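Local coordinates for beta-glucuronidase (Dictyoglomus thermophilum, PDB 6XXW), which probably hydrolyses beta-D-glucuronides, releasing glucuronic acid, as a family 2 glycoside hydrolase, at residues Met21-Lys33 and Lys270-Ile282. Residues are numbered along the deposited sequence; the frame is centred on the assembly and turned at random.
Sequences MLYPKESETREVK and KDNFDIYRMDIGI
In this family 2 glycosidase the N-terminal segment 21-33, leading into the sugar-binding beta domain, lies against strand 273-280, an edge strand of a five-stranded sheet in the beta domain that follows, with the type I turn S27-R30 facing D274 and I275. R30 grips D274 side-on: NE reaches OD1 at 2.9 Å and NH2 reaches OD2 at 2.7 Å, both on syn lone pairs, with the guanidinium and carboxylate planes only 6° apart. T29 OG1 donates to the anti lone pair of D274 OD1 (2.7 Å). I196 adds backbone bonds to R30 NH2 and D274 OD2. Without this guanidinium, as with an alanine here, the buried D274 carboxylate is likely to lose its countercharge, and Y276 CD1 its neighbour NH1. Farther along, R277 meets E28 end-on through NH1 and NH2, while E264 takes its NE. Y276, its CG swung opposite the backbone N (chi1 -167°), carries its hydroxyl to Y23 O (2.5 Å), in the carbonyl plane; L22 CD1 sits over the ring centre, 3.9 Å from the centroid. K25 NZ bonds R277 O (2.8 Å) from above the carbonyl plane. Two carboxylate-guanidinium pairs of opposite polarity thus tie the domains, each side supplying one acid and one base.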
ATOM      1  N   MET A  21      39.486   4.438  24.958  1.00 45.38           N
ATOM      2  CA  MET A  21      39.826   5.024  23.668  1.00 45.88           C
ATOM      3  C   MET A  21      38.872   6.164  23.285  1.00 33.12           C
ATOM      4  O   MET A  21      37.648   6.035  23.353  1.00 42.70           O
ATOM      5  CB  MET A  21      39.838   3.945  22.581  1.00 44.55           C
ATOM      6  CG  MET A  21      38.475   3.334  22.275  1.00 51.43           C
ATOM      7  SD  MET A  21      38.594   2.169  20.912  1.00 52.09           S
ATOM      8  CE  MET A  21      39.611   0.906  21.680  1.00 46.99           C
ATOM      9  N   LEU A  22      39.451   7.284  22.875  1.00 27.89           N
ATOM     10  CA  LEU A  22      38.692   8.490  22.595  1.00 26.06           C
ATOM     11  C   LEU A  22      38.270   8.526  21.131  1.00 21.40           C
ATOM     12  O   LEU A  22      38.975   8.034  20.248  1.00 25.75           O
ATOM     13  CB  LEU A  22      39.518   9.734  22.919  1.00 27.26           C
ATOM     14  CG  LEU A  22      39.900   9.967  24.379  1.00 26.35           C
ATOM     15  CD1 LEU A  22      40.913  11.101  24.457  1.00 25.36           C
ATOM     16  CD2 LEU A  22      38.671  10.290  25.201  1.00 25.02           C
ATOM     17  N   TYR A  23      37.115   9.119  20.890  1.00 22.58           N
ATOM     18  CA  TYR A  23      36.636   9.306  19.530  1.00 21.93           C
ATOM     19  C   TYR A  23      37.656  10.096  18.706  1.00 22.00           C
ATOM     20  O   TYR A  23      38.146  11.133  19.168  1.00 23.87           O
ATOM     21  CB  TYR A  23      35.299  10.034  19.561  1.00 25.17           C
ATOM     22  CG  TYR A  23      34.624  10.108  18.219  1.00 25.89           C
ATOM     23  CD1 TYR A  23      33.903   9.023  17.720  1.00 26.65           C
ATOM     24  CD2 TYR A  23      34.700  11.258  17.448  1.00 23.82           C
ATOM     25  CE1 TYR A  23      33.278   9.083  16.477  1.00 32.53           C
ATOM     26  CE2 TYR A  23      34.078  11.331  16.213  1.00 32.72           C
ATOM     27  CZ  TYR A  23      33.365  10.246  15.731  1.00 36.56           C
ATOM     28  OH  TYR A  23      32.742  10.328  14.501  1.00 34.82           O
ATOM     29  N   PRO A  24      38.008   9.638  17.503  1.00 24.22           N
ATOM     30  CA  PRO A  24      39.025  10.342  16.695  1.00 21.96           C
ATOM     31  C   PRO A  24      38.538  11.724  16.287  1.00 26.26           C
ATOM     32  O   PRO A  24      37.502  11.857  15.629  1.00 25.41           O
ATOM     33  CB  PRO A  24      39.206   9.428  15.476  1.00 22.15           C
ATOM     34  CG  PRO A  24      38.688   8.083  15.916  1.00 28.75           C
ATOM     35  CD  PRO A  24      37.562   8.387  16.867  1.00 26.51           C
ATOM     36  N   LYS A  25      39.306  12.750  16.659  1.00 24.34           N
ATOM     37  CA  LYS A  25      38.959  14.149  16.417  1.00 29.73           C
ATOM     38  C   LYS A  25      40.197  14.897  15.949  1.00 29.65           C
ATOM     39  O   LYS A  25      41.269  14.759  16.547  1.00 24.76           O
ATOM     40  CB  LYS A  25      38.417  14.819  17.689  1.00 28.58           C
ATOM     41  CG  LYS A  25      37.104  14.257  18.193  1.00 28.41           C
ATOM     42  CD  LYS A  25      36.435  15.213  19.172  1.00 33.51           C
ATOM     43  CE  LYS A  25      36.486  16.646  18.660  1.00 33.42           C
ATOM     44  NZ  LYS A  25      35.778  17.589  19.559  1.00 37.12           N
ATOM     45  N   GLU A  26      40.049  15.704  14.906  1.00 26.01           N
ATOM     46  CA  GLU A  26      41.179  16.497  14.450  1.00 25.30           C
ATOM     47  C   GLU A  26      41.430  17.661  15.404  1.00 24.64           C
ATOM     48  O   GLU A  26      40.516  18.173  16.056  1.00 24.06           O
ATOM     49  CB  GLU A  26      40.935  17.013  13.028  1.00 23.94           C
ATOM     50  N   SER A  27      42.694  18.061  15.503  1.00 22.25           N
ATOM     51  CA  SER A  27      43.056  19.247  16.266  1.00 24.41           C
ATOM     52  C   SER A  27      44.350  19.817  15.693  1.00 24.59           C
ATOM     53  O   SER A  27      44.879  19.327  14.689  1.00 22.63           O
ATOM     54  CB  SER A  27      43.213  18.921  17.758  1.00 24.42           C
ATOM     55  OG  SER A  27      44.448  18.260  17.988  1.00 25.70           O
ATOM     56  N   GLU A  28      44.859  20.863  16.352  1.00 21.14           N
ATOM     57  CA  GLU A  28      46.185  21.383  16.040  1.00 27.05           C
ATOM     58  C   GLU A  28      47.253  20.295  16.055  1.00 29.15           C
ATOM     59  O   GLU A  28      48.313  20.467  15.446  1.00 26.83           O
ATOM     60  CB  GLU A  28      46.563  22.483  17.048  1.00 27.20           C
ATOM     61  CG  GLU A  28      45.640  23.694  17.039  1.00 25.09           C
ATOM     62  CD  GLU A  28      44.447  23.568  17.977  1.00 26.75           C
ATOM     63  OE1 GLU A  28      43.984  22.432  18.220  1.00 29.12           O
ATOM     64  OE2 GLU A  28      43.964  24.609  18.471  1.00 28.59           O
ATOM     65  N   THR A  29      47.015  19.189  16.755  1.00 23.08           N
ATOM     66  CA  THR A  29      48.045  18.182  16.945  1.00 22.76           C
ATOM     67  C   THR A  29      47.653  16.803  16.431  1.00 27.48           C
ATOM     68  O   THR A  29      48.426  15.851  16.608  1.00 23.15           O
ATOM     69  CB  THR A  29      48.414  18.104  18.432  1.00 24.70           C
ATOM     70  OG1 THR A  29      47.316  17.557  19.175  1.00 24.22           O
ATOM     71  CG2 THR A  29      48.702  19.503  18.961  1.00 24.23           C
ATOM     72  N   ARG A  30      46.488  16.661  15.799  1.00 22.40           N
ATOM     73  CA  ARG A  30      46.007  15.350  15.369  1.00 21.93           C
ATOM     74  C   ARG A  30      45.348  15.450  13.999  1.00 22.30           C
ATOM     75  O   ARG A  30      44.508  16.323  13.781  1.00 23.41           O
ATOM     76  CB  ARG A  30      45.005  14.781  16.376  1.00 21.85           C
ATOM     77  CG  ARG A  30      45.533  14.681  17.803  1.00 22.75           C
ATOM     78  CD  ARG A  30      44.514  14.048  18.714  1.00 22.96           C
ATOM     79  NE  ARG A  30      45.109  13.694  19.999  1.00 24.38           N
ATOM     80  CZ  ARG A  30      44.709  12.674  20.744  1.00 20.68           C
ATOM     81  NH1 ARG A  30      43.705  11.905  20.329  1.00 19.88           N
ATOM     82  NH2 ARG A  30      45.303  12.440  21.901  1.00 22.78           N
ATOM     83  N   GLU A  31      45.720  14.546  13.098  1.00 25.84           N
ATOM     84  CA  GLU A  31      45.084  14.391  11.797  1.00 25.32           C
ATOM     85  C   GLU A  31      44.167  13.178  11.814  1.00 30.50           C
ATOM     86  O   GLU A  31      44.418  12.203  12.527  1.00 23.10           O
ATOM     87  CB  GLU A  31      46.129  14.221  10.690  1.00 26.77           C
ATOM     88  CG  GLU A  31      46.759  15.515  10.231  1.00 32.91           C
ATOM     89  CD  GLU A  31      47.757  15.297   9.107  1.00 42.10           C
ATOM     90  OE1 GLU A  31      48.969  15.532   9.329  1.00 41.72           O
ATOM     91  OE2 GLU A  31      47.326  14.883   8.006  1.00 43.77           O
ATOM     92  N   VAL A  32      43.094  13.246  11.026  1.00 21.28           N
ATOM     93  CA  VAL A  32      42.156  12.144  10.874  1.00 22.93           C
ATOM     94  C   VAL A  32      41.936  11.920   9.384  1.00 27.13           C
ATOM     95  O   VAL A  32      41.661  12.872   8.648  1.00 26.82           O
ATOM     96  CB  VAL A  32      40.813  12.420  11.584  1.00 25.98           C
ATOM     97  CG1 VAL A  32      39.843  11.272  11.328  1.00 28.13           C
ATOM     98  CG2 VAL A  32      41.023  12.634  13.082  1.00 22.25           C
ATOM     99  N   LYS A  33      42.068  10.669   8.944  1.00 21.98           N
ATOM    100  CA  LYS A  33      41.838  10.263   7.559  1.00 22.55           C
ATOM    101  C   LYS A  33      40.737   9.209   7.555  1.00 22.47           C
ATOM    102  O   LYS A  33      40.910   8.132   8.131  1.00 22.06           O
ATOM    103  CB  LYS A  33      43.123   9.699   6.937  1.00 23.74           C
ATOM    104  CG  LYS A  33      42.988   9.244   5.484  1.00 29.58           C
ATOM    105  CD  LYS A  33      42.450  10.373   4.609  1.00 42.30           C
ATOM    106  CE  LYS A  33      42.583  10.051   3.127  1.00 33.46           C
ATOM    107  NZ  LYS A  33      41.440  10.600   2.362  1.00 38.54           N
ATOM    108  N   LYS A 270      58.095  18.908  26.928  1.00 54.81           N
ATOM    109  CA  LYS A 270      59.278  19.394  26.229  1.00 61.26           C
ATOM    110  C   LYS A 270      59.217  19.047  24.746  1.00 59.07           C
ATOM    111  O   LYS A 270      59.290  19.929  23.882  1.00 59.69           O
ATOM    112  CB  LYS A 270      60.540  18.813  26.872  1.00 64.31           C
ATOM    113  N   ASP A 271      59.067  17.760  24.432  1.00 53.76           N
ATOM    114  CA  ASP A 271      59.091  17.292  23.054  1.00 52.09           C
ATOM    115  C   ASP A 271      57.710  16.990  22.485  1.00 56.20           C
ATOM    116  O   ASP A 271      57.602  16.725  21.282  1.00 59.49           O
ATOM    117  CB  ASP A 271      59.968  16.038  22.940  1.00 52.67           C
ATOM    118  N   ASN A 272      56.657  17.023  23.300  1.00 47.70           N
ATOM    119  CA  ASN A 272      55.331  16.644  22.837  1.00 43.34           C
ATOM    120  C   ASN A 272      54.301  17.689  23.230  1.00 44.83           C
ATOM    121  O   ASN A 272      54.363  18.276  24.315  1.00 38.87           O
ATOM    122  CB  ASN A 272      54.920  15.279  23.382  1.00 39.86           C
ATOM    123  CG  ASN A 272      55.781  14.167  22.842  1.00 40.80           C
ATOM    124  OD1 ASN A 272      55.453  13.545  21.829  1.00 33.50           O
ATOM    125  ND2 ASN A 272      56.911  13.926  23.500  1.00 39.68           N
ATOM    126  N   PHE A 273      53.349  17.892  22.326  1.00 38.94           N
ATOM    127  CA  PHE A 273      52.285  18.877  22.442  1.00 35.85           C
ATOM    128  C   PHE A 273      51.040  18.213  21.879  1.00 25.93           C
ATOM    129  O   PHE A 273      51.091  17.673  20.773  1.00 29.60           O
ATOM    130  CB  PHE A 273      52.672  20.141  21.667  1.00 35.40           C
ATOM    131  CG  PHE A 273      51.579  21.167  21.536  1.00 36.84           C
ATOM    132  CD1 PHE A 273      50.975  21.709  22.652  1.00 37.19           C
ATOM    133  CD2 PHE A 273      51.208  21.637  20.282  1.00 41.80           C
ATOM    134  CE1 PHE A 273      49.982  22.667  22.522  1.00 35.32           C
ATOM    135  CE2 PHE A 273      50.219  22.597  20.141  1.00 37.53           C
ATOM    136  CZ  PHE A 273      49.608  23.115  21.264  1.00 40.93           C
ATOM    137  N   ASP A 274      49.944  18.208  22.638  1.00 24.19           N
ATOM    138  CA  ASP A 274      48.739  17.509  22.193  1.00 22.46           C
ATOM    139  C   ASP A 274      47.509  18.252  22.691  1.00 24.65           C
ATOM    140  O   ASP A 274      47.473  18.705  23.837  1.00 25.43           O
ATOM    141  CB  ASP A 274      48.740  16.049  22.692  1.00 19.62           C
ATOM    142  CG  ASP A 274      47.671  15.171  22.014  1.00 27.20           C
ATOM    143  OD1 ASP A 274      47.292  15.440  20.844  1.00 23.31           O
ATOM    144  OD2 ASP A 274      47.231  14.187  22.657  1.00 20.91           O
ATOM    145  N   ILE A 275      46.494  18.364  21.833  1.00 21.13           N
ATOM    146  CA  ILE A 275      45.244  19.013  22.204  1.00 21.99           C
ATOM    147  C   ILE A 275      44.077  18.096  21.847  1.00 24.03           C
ATOM    148  O   ILE A 275      44.006  17.577  20.730  1.00 23.38           O
ATOM    149  CB  ILE A 275      45.083  20.383  21.516  1.00 22.35           C
ATOM    150  CG1 ILE A 275      46.219  21.325  21.930  1.00 25.25           C
ATOM    151  CG2 ILE A 275      43.728  20.988  21.852  1.00 25.10           C
ATOM    152  CD1 ILE A 275      46.163  22.672  21.253  1.00 31.50           C
ATOM    153  N   TYR A 276      43.168  17.902  22.794  1.00 20.50           N
ATOM    154  CA  TYR A 276      41.918  17.193  22.544  1.00 21.76           C
ATOM    155  C   TYR A 276      40.786  18.003  23.146  1.00 21.98           C
ATOM    156  O   TYR A 276      40.916  18.530  24.257  1.00 24.33           O
ATOM    157  CB  TYR A 276      41.931  15.775  23.140  1.00 22.09           C
ATOM    158  CG  TYR A 276      40.801  14.870  22.651  1.00 23.35           C
ATOM    159  CD1 TYR A 276      40.953  14.083  21.521  1.00 19.95           C
ATOM    160  CD2 TYR A 276      39.592  14.811  23.328  1.00 22.82           C
ATOM    161  CE1 TYR A 276      39.917  13.250  21.072  1.00 21.58           C
ATOM    162  CE2 TYR A 276      38.555  13.989  22.896  1.00 24.18           C
ATOM    163  CZ  TYR A 276      38.731  13.209  21.766  1.00 25.51           C
ATOM    164  OH  TYR A 276      37.714  12.402  21.321  1.00 22.23           O
ATOM    165  N   ARG A 277      39.670  18.090  22.414  1.00 19.51           N
ATOM    166  CA  ARG A 277      38.513  18.869  22.838  1.00 23.13           C
ATOM    167  C   ARG A 277      37.263  18.003  22.803  1.00 24.49           C
ATOM    168  O   ARG A 277      37.118  17.145  21.924  1.00 23.70           O
ATOM    169  CB  ARG A 277      38.293  20.104  21.937  1.00 24.10           C
ATOM    170  CG  ARG A 277      39.454  21.067  21.897  1.00 27.48           C
ATOM    171  CD  ARG A 277      39.129  22.294  21.054  1.00 29.21           C
ATOM    172  NE  ARG A 277      40.210  23.263  21.133  1.00 28.02           N
ATOM    173  CZ  ARG A 277      41.268  23.269  20.335  1.00 30.11           C
ATOM    174  NH1 ARG A 277      41.383  22.360  19.373  1.00 27.42           N
ATOM    175  NH2 ARG A 277      42.208  24.193  20.497  1.00 30.41           N
ATOM    176  N   MET A 278      36.354  18.238  23.752  1.00 22.60           N
ATOM    177  CA  MET A 278      35.070  17.557  23.721  1.00 23.21           C
ATOM    178  C   MET A 278      33.991  18.434  24.342  1.00 21.88           C
ATOM    179  O   MET A 278      34.219  19.083  25.367  1.00 22.80           O
ATOM    180  CB  MET A 278      35.135  16.210  24.449  1.00 24.93           C
ATOM    181  CG  MET A 278      33.843  15.422  24.366  1.00 24.50           C
ATOM    182  SD  MET A 278      33.965  13.886  25.316  1.00 33.29           S
ATOM    183  CE  MET A 278      32.277  13.286  25.148  1.00 31.27           C
ATOM    184  N   ASP A 279      32.821  18.459  23.712  1.00 23.04           N
ATOM    185  CA  ASP A 279      31.662  19.086  24.330  1.00 20.49           C
ATOM    186  C   ASP A 279      31.132  18.192  25.443  1.00 27.12           C
ATOM    187  O   ASP A 279      30.896  16.996  25.234  1.00 21.56           O
ATOM    188  CB  ASP A 279      30.556  19.321  23.301  1.00 25.52           C
ATOM    189  CG  ASP A 279      30.844  20.495  22.369  1.00 36.06           C
ATOM    190  OD1 ASP A 279      31.655  21.389  22.712  1.00 30.37           O
ATOM    191  OD2 ASP A 279      30.229  20.520  21.285  1.00 38.33           O
ATOM    192  N   ILE A 280      30.908  18.773  26.621  1.00 18.01           N
ATOM    193  CA  ILE A 280      30.369  18.036  27.755  1.00 19.35           C
ATOM    194  C   ILE A 280      29.144  18.784  28.261  1.00 20.90           C
ATOM    195  O   ILE A 280      28.936  19.954  27.951  1.00 23.82           O
ATOM    196  CB  ILE A 280      31.395  17.860  28.896  1.00 23.22           C
ATOM    197  CG1 ILE A 280      31.849  19.228  29.414  1.00 22.57           C
ATOM    198  CG2 ILE A 280      32.592  17.014  28.440  1.00 23.88           C
ATOM    199  CD1 ILE A 280      32.681  19.137  30.670  1.00 24.26           C
ATOM    200  N   GLY A 281      28.343  18.097  29.055  1.00 18.43           N
ATOM    201  CA  GLY A 281      27.160  18.697  29.652  1.00 20.90           C
ATOM    202  C   GLY A 281      27.173  18.517  31.155  1.00 23.96           C
ATOM    203  O   GLY A 281      27.617  17.487  31.666  1.00 27.06           O
ATOM    204  N   ILE A 282      26.695  19.533  31.859  1.00 23.28           N
ATOM    205  CA  ILE A 282      26.666  19.531  33.317  1.00 22.63           C
ATOM    206  C   ILE A 282      25.277  19.076  33.758  1.00 21.25           C
ATOM    207  O   ILE A 282      24.294  19.811  33.613  1.00 23.06           O
ATOM    208  CB  ILE A 282      27.011  20.916  33.886  1.00 24.54           C
ATOM    209  CG1 ILE A 282      28.462  21.292  33.565  1.00 26.20           C
ATOM    210  CG2 ILE A 282      26.767  20.950  35.394  1.00 19.36           C
ATOM    211  CD1 ILE A 282      28.788  22.758  33.866  1.00 22.12           C
TER
HETATM  212  O   HOH W   1      32.789  17.210  21.203  1.00 29.93           O
HETATM  213  O   HOH W   2      41.868  16.258  19.070  1.00 32.29           O
HETATM  214  O   HOH W   3      39.828  20.334  18.231  1.00 28.29           O